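Local coordinates for protein cephalosporin acylase (PDB 2NLZ) that probably acts as an N-terminal nucleophile amidohydrolase of the gamma-glutamyltranspeptidase family, cleaving acyl or gamma-glutamyl amide bonds, at residues Val26-Ile40 with Ala50-Glu62. The protein carries 1 engineered substitution. Sequence-based numbering, arbitrary orientation.
Sequences VATSQPLAAQAGLDI and AAIATATALTVLE
Ala33 is the knob of this contact: its methyl drops into a hole made by Thr54, Ala57, Leu58 and Leu61 on the facing helix, with CB 3.7 Å from CD2 of Leu58. Leu61 closes one side of the hole and carries CD1 up against the first turn of helix 31-40, crossing Leu32 at about a right angle. Further along, Ala36 meets the methyls of Ala53 and Ala57, and at Gly37 the backbones come together, with the CA atoms of Gly37 and Ala50 4.0 Å apart. Ile40 ends the row, draping CG1 over Ala53 and CG2 over the backbone of Ala50.

Thr54 faces both helix 31-40 and strand 26-28. Its chi1 of -46° sets OG1 beside the backbone N and turns CG2 anti to it, toward Thr28, whose CG2 it meets tip to tip at 3.6 Å. Thr54 OG1 gives its proton to Ala50 O at 2.6 Å. This carbonyl also takes Thr54 N, from the opposite face of its plane. Thr28 OG1 hydrogen-bonds to the backbone O of Tyr360.

Beyond the apolar row, Glu62 reaches out extended just past the end of its helix, and Ser29 OG donates to Glu62 OE2 at 2.9 Å, from the syn side and 23° out of the carboxylate plane. Gln30 NE2 adds a weak bond to the same oxygen.

The axes of segments 31-40 and 50-61 come within 7.4 Å, roughly antiparallel at 148°; the small residues along the interface are consistent with this close approach. Helix 50-61 also packs on strands 359-365 and 370-376, an alpha layer against beta structure as in Ntn hydrolases. With Arg511 and Ser65 on OE1, and Ser29 and weakly Gln30 on OE2, the buried Glu62 carboxylate is fixed in position through both oxygens.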
# COMPACT_ATOMS: atom_id res chain seq x y z
N VAL D 26 -3.48 6.05 -31.58
CA VAL D 26 -4.11 4.75 -31.61
C VAL D 26 -3.93 4.12 -30.24
O VAL D 26 -2.83 4.16 -29.68
CB VAL D 26 -3.51 3.85 -32.70
CG1 VAL D 26 -4.15 2.49 -32.69
CG2 VAL D 26 -3.70 4.48 -34.05
N ALA D 27 -5.01 3.57 -29.70
CA ALA D 27 -5.01 2.96 -28.40
C ALA D 27 -5.74 1.62 -28.44
O ALA D 27 -6.95 1.54 -28.70
CB ALA D 27 -5.63 3.88 -27.36
N THR D 28 -4.98 0.55 -28.20
CA THR D 28 -5.53 -0.79 -28.24
C THR D 28 -4.73 -1.79 -27.40
O THR D 28 -3.67 -1.46 -26.84
CB THR D 28 -5.67 -1.31 -29.69
OG1 THR D 28 -6.43 -2.52 -29.71
CG2 THR D 28 -4.28 -1.52 -30.32
N SER D 29 -5.24 -3.02 -27.34
CA SER D 29 -4.72 -4.06 -26.48
C SER D 29 -3.56 -4.86 -27.06
O SER D 29 -3.11 -5.82 -26.43
CB SER D 29 -5.85 -5.02 -26.13
OG SER D 29 -6.33 -5.66 -27.29
N GLN D 30 -3.06 -4.49 -28.23
CA GLN D 30 -1.90 -5.19 -28.77
C GLN D 30 -0.97 -4.20 -29.43
O GLN D 30 -1.37 -3.56 -30.39
CB GLN D 30 -2.34 -6.25 -29.77
CG GLN D 30 -1.51 -7.51 -29.75
CD GLN D 30 -1.59 -8.25 -28.42
OE1 GLN D 30 -0.58 -8.72 -27.89
NE2 GLN D 30 -2.81 -8.36 -27.87
N PRO D 31 0.27 -4.06 -28.92
CA PRO D 31 1.16 -2.96 -29.31
C PRO D 31 1.45 -2.91 -30.82
O PRO D 31 1.47 -1.82 -31.40
CB PRO D 31 2.45 -3.23 -28.52
CG PRO D 31 2.02 -4.09 -27.39
CD PRO D 31 0.92 -4.95 -27.94
N LEU D 32 1.63 -4.08 -31.43
CA LEU D 32 1.78 -4.20 -32.88
C LEU D 32 0.50 -3.85 -33.64
O LEU D 32 0.57 -3.48 -34.81
CB LEU D 32 2.25 -5.60 -33.26
CG LEU D 32 3.58 -6.08 -32.69
CD1 LEU D 32 3.70 -7.58 -32.91
CD2 LEU D 32 4.78 -5.35 -33.29
N ALA D 33 -0.66 -3.97 -33.01
CA ALA D 33 -1.92 -3.55 -33.63
C ALA D 33 -1.98 -2.03 -33.66
O ALA D 33 -2.33 -1.44 -34.68
CB ALA D 33 -3.13 -4.14 -32.91
N ALA D 34 -1.64 -1.41 -32.54
CA ALA D 34 -1.50 0.05 -32.49
C ALA D 34 -0.50 0.52 -33.56
O ALA D 34 -0.73 1.53 -34.24
CB ALA D 34 -1.06 0.50 -31.10
N GLN D 35 0.58 -0.23 -33.71
CA GLN D 35 1.59 0.06 -34.71
C GLN D 35 1.03 0.07 -36.14
O GLN D 35 1.43 0.88 -36.95
CB GLN D 35 2.75 -0.94 -34.59
CG GLN D 35 4.06 -0.51 -35.26
CD GLN D 35 4.71 0.70 -34.60
OE1 GLN D 35 4.37 1.09 -33.48
NE2 GLN D 35 5.67 1.30 -35.30
N ALA D 36 0.08 -0.83 -36.40
CA ALA D 36 -0.60 -0.90 -37.69
C ALA D 36 -1.36 0.38 -37.99
O ALA D 36 -1.23 0.95 -39.07
CB ALA D 36 -1.53 -2.12 -37.74
N GLY D 37 -2.15 0.83 -37.03
CA GLY D 37 -2.92 2.07 -37.18
C GLY D 37 -2.04 3.29 -37.37
O GLY D 37 -2.40 4.23 -38.08
N LEU D 38 -0.87 3.28 -36.73
CA LEU D 38 0.12 4.31 -36.93
C LEU D 38 0.70 4.30 -38.34
O LEU D 38 0.84 5.35 -38.96
CB LEU D 38 1.25 4.16 -35.92
CG LEU D 38 1.24 5.12 -34.74
CD1 LEU D 38 -0.15 5.35 -34.15
CD2 LEU D 38 2.19 4.59 -33.69
N ASP D 39 1.03 3.10 -38.84
CA ASP D 39 1.57 2.95 -40.19
C ASP D 39 0.58 3.39 -41.25
O ASP D 39 0.97 3.87 -42.32
CB ASP D 39 1.97 1.51 -40.46
CG ASP D 39 3.13 1.05 -39.59
OD1 ASP D 39 3.41 -0.17 -39.58
OD2 ASP D 39 3.75 1.92 -38.92
N ILE D 40 -0.71 3.22 -40.96
CA ILE D 40 -1.74 3.60 -41.91
C ILE D 40 -1.94 5.11 -41.89
O ILE D 40 -2.14 5.73 -42.94
CB ILE D 40 -3.05 2.82 -41.67
CG1 ILE D 40 -3.12 1.64 -42.64
CG2 ILE D 40 -4.27 3.68 -41.89
CD1 ILE D 40 -1.96 0.66 -42.51
N ALA D 50 -7.14 3.89 -39.88
CA ALA D 50 -6.35 3.35 -38.76
C ALA D 50 -7.11 2.34 -37.90
O ALA D 50 -6.54 1.36 -37.45
CB ALA D 50 -5.80 4.48 -37.90
N ALA D 51 -8.40 2.61 -37.69
CA ALA D 51 -9.25 1.73 -36.91
C ALA D 51 -9.35 0.37 -37.60
O ALA D 51 -9.20 -0.66 -36.95
CB ALA D 51 -10.61 2.35 -36.74
N ILE D 52 -9.59 0.40 -38.91
CA ILE D 52 -9.67 -0.83 -39.71
C ILE D 52 -8.32 -1.54 -39.70
O ILE D 52 -8.26 -2.75 -39.53
CB ILE D 52 -10.15 -0.53 -41.15
CG1 ILE D 52 -11.54 0.12 -41.13
CG2 ILE D 52 -10.21 -1.80 -41.98
CD1 ILE D 52 -11.91 0.84 -42.42
N ALA D 53 -7.24 -0.79 -39.82
CA ALA D 53 -5.91 -1.37 -39.77
C ALA D 53 -5.70 -2.16 -38.48
O ALA D 53 -5.32 -3.33 -38.50
CB ALA D 53 -4.85 -0.29 -39.89
N THR D 54 -6.00 -1.50 -37.37
CA THR D 54 -5.86 -2.07 -36.05
C THR D 54 -6.81 -3.24 -35.79
O THR D 54 -6.44 -4.20 -35.13
CB THR D 54 -6.10 -0.98 -35.00
OG1 THR D 54 -5.37 0.21 -35.37
CG2 THR D 54 -5.65 -1.45 -33.63
N ALA D 55 -8.03 -3.15 -36.32
CA ALA D 55 -9.04 -4.18 -36.08
C ALA D 55 -8.62 -5.47 -36.75
O ALA D 55 -8.60 -6.54 -36.12
CB ALA D 55 -10.39 -3.74 -36.59
N THR D 56 -8.26 -5.36 -38.02
CA THR D 56 -7.84 -6.51 -38.82
C THR D 56 -6.52 -7.07 -38.31
O THR D 56 -6.30 -8.28 -38.37
CB THR D 56 -7.69 -6.16 -40.32
OG1 THR D 56 -6.90 -4.98 -40.47
CG2 THR D 56 -9.05 -5.93 -40.95
N ALA D 57 -5.65 -6.20 -37.81
CA ALA D 57 -4.41 -6.62 -37.17
C ALA D 57 -4.67 -7.49 -35.96
O ALA D 57 -4.04 -8.54 -35.81
CB ALA D 57 -3.55 -5.42 -36.79
N LEU D 58 -5.62 -7.06 -35.12
CA LEU D 58 -6.03 -7.77 -33.90
C LEU D 58 -6.58 -9.16 -34.18
O LEU D 58 -6.49 -10.07 -33.35
CB LEU D 58 -7.08 -6.96 -33.13
CG LEU D 58 -6.59 -5.70 -32.40
CD1 LEU D 58 -7.74 -4.75 -32.07
CD2 LEU D 58 -5.81 -6.06 -31.15
N THR D 59 -7.15 -9.31 -35.37
CA THR D 59 -7.68 -10.57 -35.87
C THR D 59 -6.59 -11.64 -35.94
O THR D 59 -6.86 -12.83 -35.78
CB THR D 59 -8.37 -10.35 -37.21
OG1 THR D 59 -9.78 -10.54 -37.04
CG2 THR D 59 -7.86 -11.28 -38.28
N VAL D 60 -5.36 -11.19 -36.14
CA VAL D 60 -4.22 -12.08 -36.22
C VAL D 60 -3.43 -12.07 -34.92
O VAL D 60 -2.93 -13.11 -34.49
CB VAL D 60 -3.28 -11.66 -37.37
CG1 VAL D 60 -2.01 -12.51 -37.36
CG2 VAL D 60 -4.02 -11.73 -38.73
N LEU D 61 -3.35 -10.90 -34.28
CA LEU D 61 -2.44 -10.67 -33.15
C LEU D 61 -2.99 -11.09 -31.80
O LEU D 61 -2.22 -11.39 -30.88
CB LEU D 61 -2.01 -9.21 -33.10
CG LEU D 61 -1.15 -8.76 -34.28
CD1 LEU D 61 -1.17 -7.25 -34.40
CD2 LEU D 61 0.27 -9.31 -34.13
N GLU D 62 -4.31 -11.11 -31.68
CA GLU D 62 -4.97 -11.56 -30.45
C GLU D 62 -6.14 -12.52 -30.75
O GLU D 62 -7.29 -12.16 -30.54
CB GLU D 62 -5.45 -10.36 -29.64
CG GLU D 62 -5.77 -10.67 -28.20
CD GLU D 62 -6.16 -9.44 -27.41
OE1 GLU D 62 -7.16 -9.50 -26.66
OE2 GLU D 62 -5.47 -8.40 -27.53